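Local atomic coordinates of 3-isopropylmalate dehydratase small subunit (Campylobacter jejuni, PDB entry 3Q3W), a protein that forms the small subunit of isopropylmalate isomerase, which interconverts 2-isopropylmalate and 3-isopropylmalate through 2-isopropylmaleate. Residues H47-L52 / M61-N66. Residues are numbered along the deposited sequence; the frame is centred on the assembly and turned at random.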
loop_
_atom_site.group_PDB
_atom_site.type_symbol
_atom_site.label_atom_id
_atom_site.label_comp_id
_atom_site.label_asym_id
_atom_site.label_seq_id
_atom_site.Cartn_x
_atom_site.Cartn_y
_atom_site.Cartn_z
ATOM N N HIS A 47 -11.557 -3.649 5.691
ATOM C CA HIS A 47 -12.598 -4.387 6.409
ATOM C C HIS A 47 -13.771 -4.868 5.560
ATOM O O HIS A 47 -14.139 -6.043 5.620
ATOM C CB HIS A 47 -13.127 -3.494 7.530
ATOM C CG HIS A 47 -14.253 -4.081 8.292
ATOM N ND1 HIS A 47 -15.566 -3.973 7.889
ATOM C CD2 HIS A 47 -14.269 -4.789 9.444
ATOM C CE1 HIS A 47 -16.347 -4.546 8.788
ATOM N NE2 HIS A 47 -15.588 -5.040 9.744
ATOM N N ASP A 48 -14.358 -3.957 4.788
ATOM C CA ASP A 48 -15.593 -4.238 4.062
ATOM C C ASP A 48 -15.347 -5.130 2.854
ATOM O O ASP A 48 -16.222 -5.907 2.447
ATOM C CB ASP A 48 -16.247 -2.945 3.616
ATOM C CG ASP A 48 -16.556 -2.015 4.790
ATOM O OD1 ASP A 48 -16.747 -2.493 5.938
ATOM O OD2 ASP A 48 -16.580 -0.803 4.553
ATOM N N LEU A 49 -14.138 -5.051 2.310
ATOM C CA LEU A 49 -13.700 -6.018 1.274
ATOM C C LEU A 49 -13.190 -7.373 1.853
ATOM O O LEU A 49 -13.190 -8.424 1.157
ATOM C CB LEU A 49 -12.588 -5.364 0.444
ATOM C CG LEU A 49 -12.960 -4.009 -0.176
ATOM C CD1 LEU A 49 -11.694 -3.213 -0.569
ATOM C CD2 LEU A 49 -13.868 -4.189 -1.378
ATOM N N ARG A 50 -12.741 -7.366 3.111
ATOM C CA ARG A 50 -11.919 -8.462 3.662
ATOM C C ARG A 50 -12.686 -9.482 4.449
ATOM O O ARG A 50 -12.344 -10.632 4.430
ATOM C CB ARG A 50 -10.755 -7.877 4.460
ATOM C CG ARG A 50 -9.883 -8.777 5.348
ATOM C CD ARG A 50 -8.914 -7.856 6.062
ATOM N NE ARG A 50 -7.983 -8.558 6.921
ATOM C CZ ARG A 50 -7.078 -7.971 7.702
ATOM N NH1 ARG A 50 -6.986 -6.635 7.731
ATOM N NH2 ARG A 50 -6.251 -8.713 8.435
ATOM N N TYR A 51 -13.776 -9.077 5.065
ATOM C CA TYR A 51 -14.547 -9.920 5.961
ATOM C C TYR A 51 -15.979 -10.040 5.448
ATOM O O TYR A 51 -16.549 -9.078 4.961
ATOM C CB TYR A 51 -14.589 -9.273 7.384
ATOM C CG TYR A 51 -13.241 -9.086 8.018
ATOM C CD1 TYR A 51 -12.468 -10.181 8.364
ATOM C CD2 TYR A 51 -12.745 -7.819 8.311
ATOM C CE1 TYR A 51 -11.239 -10.022 8.922
ATOM C CE2 TYR A 51 -11.504 -7.668 8.863
ATOM C CZ TYR A 51 -10.761 -8.781 9.175
ATOM O OH TYR A 51 -9.513 -8.659 9.776
ATOM N N LEU A 52 -16.546 -11.226 5.569
ATOM C CA LEU A 52 -17.938 -11.482 5.245
ATOM C C LEU A 52 -18.864 -11.246 6.451
ATOM O O LEU A 52 -20.072 -11.019 6.275
ATOM C CB LEU A 52 -18.118 -12.920 4.766
ATOM C CG LEU A 52 -17.316 -13.387 3.542
ATOM C CD1 LEU A 52 -17.562 -14.901 3.306
ATOM C CD2 LEU A 52 -17.735 -12.550 2.384
HETATM N N MSE A 61 -12.786 -14.850 0.826
HETATM C CA MSE A 61 -11.707 -15.405 -0.023
HETATM C C MSE A 61 -11.612 -14.867 -1.450
HETATM O O MSE A 61 -10.634 -15.136 -2.131
HETATM C CB MSE A 61 -11.719 -16.926 -0.053
HETATM C CG MSE A 61 -11.614 -17.578 1.336
HETATM SE SE MSE A 61 -9.932 -17.026 2.179
HETATM C CE MSE A 61 -8.683 -17.831 1.033
ATOM N N ASP A 62 -12.569 -14.071 -1.893
ATOM C CA ASP A 62 -12.433 -13.381 -3.172
ATOM C C ASP A 62 -11.605 -12.108 -3.081
ATOM O O ASP A 62 -11.344 -11.487 -4.096
ATOM C CB ASP A 62 -13.806 -13.024 -3.785
ATOM C CG ASP A 62 -13.752 -12.914 -5.304
ATOM O OD1 ASP A 62 -12.951 -13.627 -5.951
ATOM O OD2 ASP A 62 -14.531 -12.130 -5.856
ATOM N N PHE A 63 -11.217 -11.715 -1.866
ATOM C CA PHE A 63 -10.305 -10.612 -1.662
ATOM C C PHE A 63 -8.875 -11.154 -1.693
ATOM O O PHE A 63 -8.493 -12.042 -0.914
ATOM C CB PHE A 63 -10.615 -9.932 -0.316
ATOM C CG PHE A 63 -9.896 -8.666 -0.110
ATOM C CD1 PHE A 63 -9.952 -7.655 -1.057
ATOM C CD2 PHE A 63 -9.143 -8.456 1.047
ATOM C CE1 PHE A 63 -9.283 -6.479 -0.839
ATOM C CE2 PHE A 63 -8.492 -7.257 1.249
ATOM C CZ PHE A 63 -8.531 -6.308 0.310
ATOM N N ASN A 64 -8.081 -10.639 -2.595
ATOM C CA ASN A 64 -6.764 -11.231 -2.823
ATOM C C ASN A 64 -5.869 -11.319 -1.576
ATOM O O ASN A 64 -5.152 -12.325 -1.395
ATOM C CB ASN A 64 -6.036 -10.496 -3.956
ATOM C CG ASN A 64 -6.401 -11.026 -5.350
ATOM O OD1 ASN A 64 -6.849 -12.157 -5.489
ATOM N ND2 ASN A 64 -6.192 -10.196 -6.379
ATOM N N LEU A 65 -5.913 -10.310 -0.703
ATOM C CA LEU A 65 -5.054 -10.324 0.497
ATOM C C LEU A 65 -5.339 -11.455 1.427
ATOM O O LEU A 65 -4.504 -11.752 2.267
ATOM C CB LEU A 65 -5.097 -9.011 1.313
ATOM C CG LEU A 65 -4.315 -7.831 0.778
ATOM C CD1 LEU A 65 -4.708 -6.494 1.503
ATOM C CD2 LEU A 65 -2.799 -8.052 0.778
ATOM N N ASN A 66 -6.490 -12.108 1.277
ATOM C CA ASN A 66 -6.856 -13.260 2.083
ATOM C C ASN A 66 -6.300 -14.616 1.575
ATOM O O ASN A 66 -6.283 -15.622 2.311
ATOM C CB ASN A 66 -8.406 -13.333 2.236
ATOM C CG ASN A 66 -8.967 -12.254 3.189
ATOM O OD1 ASN A 66 -8.252 -11.747 4.039
ATOM N ND2 ASN A 66 -10.212 -11.855 2.988
HETATM O O HOH W 1 -6.944 -11.634 6.431
#
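The ring of Phe-63 lies against the C-terminal end of the short helix 47-50, reaching Leu-49 with one face and Arg-50 obliquely. Leu-49 CB stands over that face in a CH-pi contact, 4.0 Å from the ring centroid and shifted toward the CD1-CE1 side of the Phe-63 ring. Leu-49 O comes 3.3 Å from Phe-63 CB, while Arg-50 CA and CB both approach Phe-63 CD2 at 3.8 Å. With CG anti to the backbone N (chi1 -170°), Phe-63 projects its ring from the loop toward the helix; its opposite face meets Leu-65 N, and the side chain also touches Leu-17 of strand 9-17. This is the tightly packed half of the contact.

Beside it the interface turns polar. Asn-66, in the 3-10 segment 64-66, donates from ND2 to Arg-50 O (2.8 Å), in the carbonyl plane on a lone pair, though the N-H is bent to 139°. The same ND2 bonds Asn-60 O, so one amide nitrogen links the helix end to Asn-60, the last residue before 61-66. Arg-50 and Asn-66 cross at about a right angle, CG of the arginine 3.6 Å from Asn-66 OD1. Further along the extended arginine chain the fit is looser: a water donates to Asn-66 OD1 at 2.7 Å and accepts from Arg-50 NE at a long 3.3 Å. The guanidinium itself is held by backbone before Arg-50, NH1 bonding Gly-42 O and Leu-45 O, and one face lies against Tyr-51 OH.

The contact folds the loop back against the helix end, closing off residues 53-60, before the chain runs on to strand 73-78. Phe-63 is the buried residue, packed on by Leu-49 and Arg-50; Asn-66 helps to satisfy the Arg-50 carbonyl, while the Gly-42 and Leu-45 carbonyls probably balance part of the guanidinium charge.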